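Local coordinates for protein deoxyhypusine hydroxylase (Homo sapiens, PDB 4D50) that hydroxylates the deoxyhypusine side chain of translation initiation factor eIF5A at a non-haem diiron centre, the second and last step in making hypusine, at residues C247-G252 with R275-V280. Numbering follows the deposited sequence.
Sequences CAEALG and RESCEV. With GAI (guanidine), chain F.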
loop_
_atom_site.group_PDB
_atom_site.type_symbol
_atom_site.label_atom_id
_atom_site.label_comp_id
_atom_site.label_asym_id
_atom_site.label_seq_id
_atom_site.Cartn_x
_atom_site.Cartn_y
_atom_site.Cartn_z
ATOM N N CYS A 247 7.835 4.356 -5.039
ATOM C CA CYS A 247 8.804 4.079 -6.118
ATOM C C CYS A 247 10.034 3.357 -5.557
ATOM O O CYS A 247 10.476 2.369 -6.102
ATOM C CB CYS A 247 9.142 5.338 -6.888
ATOM S SG CYS A 247 7.779 5.859 -7.942
ATOM N N ALA A 248 10.489 3.779 -4.374
ATOM C CA ALA A 248 11.606 3.144 -3.740
ATOM C C ALA A 248 11.241 1.683 -3.347
ATOM O O ALA A 248 12.028 0.726 -3.543
ATOM C CB ALA A 248 12.000 3.930 -2.516
ATOM N N GLU A 249 10.055 1.501 -2.756
ATOM C CA GLU A 249 9.573 0.171 -2.424
ATOM C C GLU A 249 9.501 -0.702 -3.644
ATOM O O GLU A 249 9.878 -1.861 -3.563
ATOM C CB GLU A 249 8.184 0.213 -1.782
ATOM C CG GLU A 249 8.141 0.451 -0.297
ATOM C CD GLU A 249 6.991 -0.311 0.420
ATOM O OE1 GLU A 249 6.302 -1.225 -0.103
ATOM O OE2 GLU A 249 6.782 0.023 1.575
ATOM N N ALA A 250 8.969 -0.169 -4.767
ATOM C CA ALA A 250 8.911 -0.938 -6.021
ATOM C C ALA A 250 10.276 -1.401 -6.510
ATOM O O ALA A 250 10.484 -2.566 -6.886
ATOM C CB ALA A 250 8.164 -0.140 -7.082
ATOM N N LEU A 251 11.225 -0.502 -6.415
ATOM C CA LEU A 251 12.620 -0.783 -6.777
ATOM C C LEU A 251 13.163 -1.890 -5.854
ATOM O O LEU A 251 13.897 -2.801 -6.333
ATOM C CB LEU A 251 13.504 0.477 -6.684
ATOM C CG LEU A 251 13.216 1.447 -7.830
ATOM C CD1 LEU A 251 13.853 2.819 -7.651
ATOM C CD2 LEU A 251 13.610 0.824 -9.144
ATOM N N GLY A 252 12.842 -1.776 -4.578
ATOM C CA GLY A 252 13.106 -2.816 -3.588
ATOM C C GLY A 252 12.571 -4.192 -3.903
ATOM O O GLY A 252 13.294 -5.211 -3.761
ATOM N N ARG A 275 14.234 7.866 2.969
ATOM C CA ARG A 275 15.339 7.112 3.604
ATOM C C ARG A 275 14.964 5.766 4.143
ATOM O O ARG A 275 15.671 4.767 3.968
ATOM C CB ARG A 275 16.031 7.906 4.746
ATOM C CG ARG A 275 16.714 9.199 4.391
ATOM C CD ARG A 275 17.495 9.625 5.651
ATOM N NE ARG A 275 16.724 9.823 6.887
ATOM C CZ ARG A 275 16.091 10.961 7.195
ATOM N NH1 ARG A 275 16.004 11.932 6.297
ATOM N NH2 ARG A 275 15.444 11.118 8.341
ATOM N N GLU A 276 13.859 5.720 4.898
ATOM C CA GLU A 276 13.500 4.451 5.532
ATOM C C GLU A 276 13.048 3.426 4.554
ATOM O O GLU A 276 13.363 2.237 4.742
ATOM C CB GLU A 276 12.423 4.697 6.569
ATOM C CG GLU A 276 12.955 5.404 7.770
ATOM C CD GLU A 276 11.898 5.666 8.850
ATOM O OE1 GLU A 276 10.644 5.434 8.701
ATOM O OE2 GLU A 276 12.395 6.137 9.920
ATOM N N SER A 277 12.365 3.851 3.496
ATOM C CA SER A 277 12.035 2.879 2.423
ATOM C C SER A 277 13.279 2.287 1.795
ATOM O O SER A 277 13.355 1.065 1.574
ATOM C CB SER A 277 11.102 3.412 1.310
ATOM O OG SER A 277 9.848 3.608 1.895
ATOM N N CYS A 278 14.307 3.143 1.544
ATOM C CA CYS A 278 15.544 2.638 0.947
ATOM C C CYS A 278 16.321 1.661 1.866
ATOM O O CYS A 278 16.818 0.615 1.422
ATOM C CB CYS A 278 16.441 3.836 0.506
ATOM S SG CYS A 278 15.822 4.858 -0.786
ATOM N N GLU A 279 16.407 2.006 3.144
ATOM C CA GLU A 279 16.910 1.141 4.212
ATOM C C GLU A 279 16.319 -0.242 4.315
ATOM O O GLU A 279 17.033 -1.246 4.247
ATOM C CB GLU A 279 16.759 1.846 5.566
ATOM C CG GLU A 279 17.184 0.961 6.779
ATOM C CD GLU A 279 16.940 1.593 8.139
ATOM O OE1 GLU A 279 16.598 2.778 8.230
ATOM O OE2 GLU A 279 17.057 0.881 9.158
ATOM N N VAL A 280 15.001 -0.293 4.421
ATOM C CA VAL A 280 14.279 -1.518 4.485
ATOM C C VAL A 280 14.504 -2.340 3.204
ATOM O O VAL A 280 14.750 -3.550 3.302
ATOM C CB VAL A 280 12.780 -1.257 4.787
ATOM C CG1 VAL A 280 11.952 -2.526 4.674
ATOM C CG2 VAL A 280 12.668 -0.679 6.204
HETATM C C GAI F . 21.271 -1.320 3.959
HETATM N N1 GAI F . 21.326 -2.590 3.970
HETATM N N2 GAI F . 22.255 -0.670 3.389
HETATM N N3 GAI F . 20.253 -0.616 4.458
#
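Ala248 and Ser277 meet through their beta carbons, Ala248 CB lying 4.0 Å from Ser277 CB, and around this point helices 241-254 and 272-289 run side by side. The two short segments are nearly parallel, their axes at 7° and 8.8 Å apart at the closest approach. Alpha carbons come close, 6.1 Å between Ala248 CA and Cys278 CA, which suits the small residues found here: both Ala248 and Ser277 direct their beta carbons at the opposing helix, and neither has a long chain to push the backbones apart. The buried Cys278 brings its sulfur alongside, SG lying 4.3 Å from Ala248 CB; a small, apolar thiol fits this place, where Leu263 of helix 257-265 touches both residues and closes the apolar side of the interface.

No hydrogen bond joins the two segments, but one joins their helices just beyond them. The Ser277 hydroxyl sits beside its own backbone N (chi1 -68°) and is hydrogen-bonded to Val273 O, one turn back, and to ND1 of the iron ligand His245. A serine here thus supplies a small packing carbon and a second-shell oxygen that is well placed to fix the turn of the imidazole. The methylene chain of Glu249 passes the same hydroxyl, CG being 4.2 Å from Ser277 OG, while its carboxylate, near the diiron site, comes close to the like charge of Glu62.

On helix 272-289, guanidine N3 makes a weak hydrogen bond of 3.3 Å to Glu279 O; the ligand is also bound by Asp283 OD1.

Near-parallel packing of helices in successive layers is characteristic of HEAT-like solenoids; here helix 241-254, whose His245 and Glu246 bind one iron, meets the C-terminal helix 272-289 beside the diiron site.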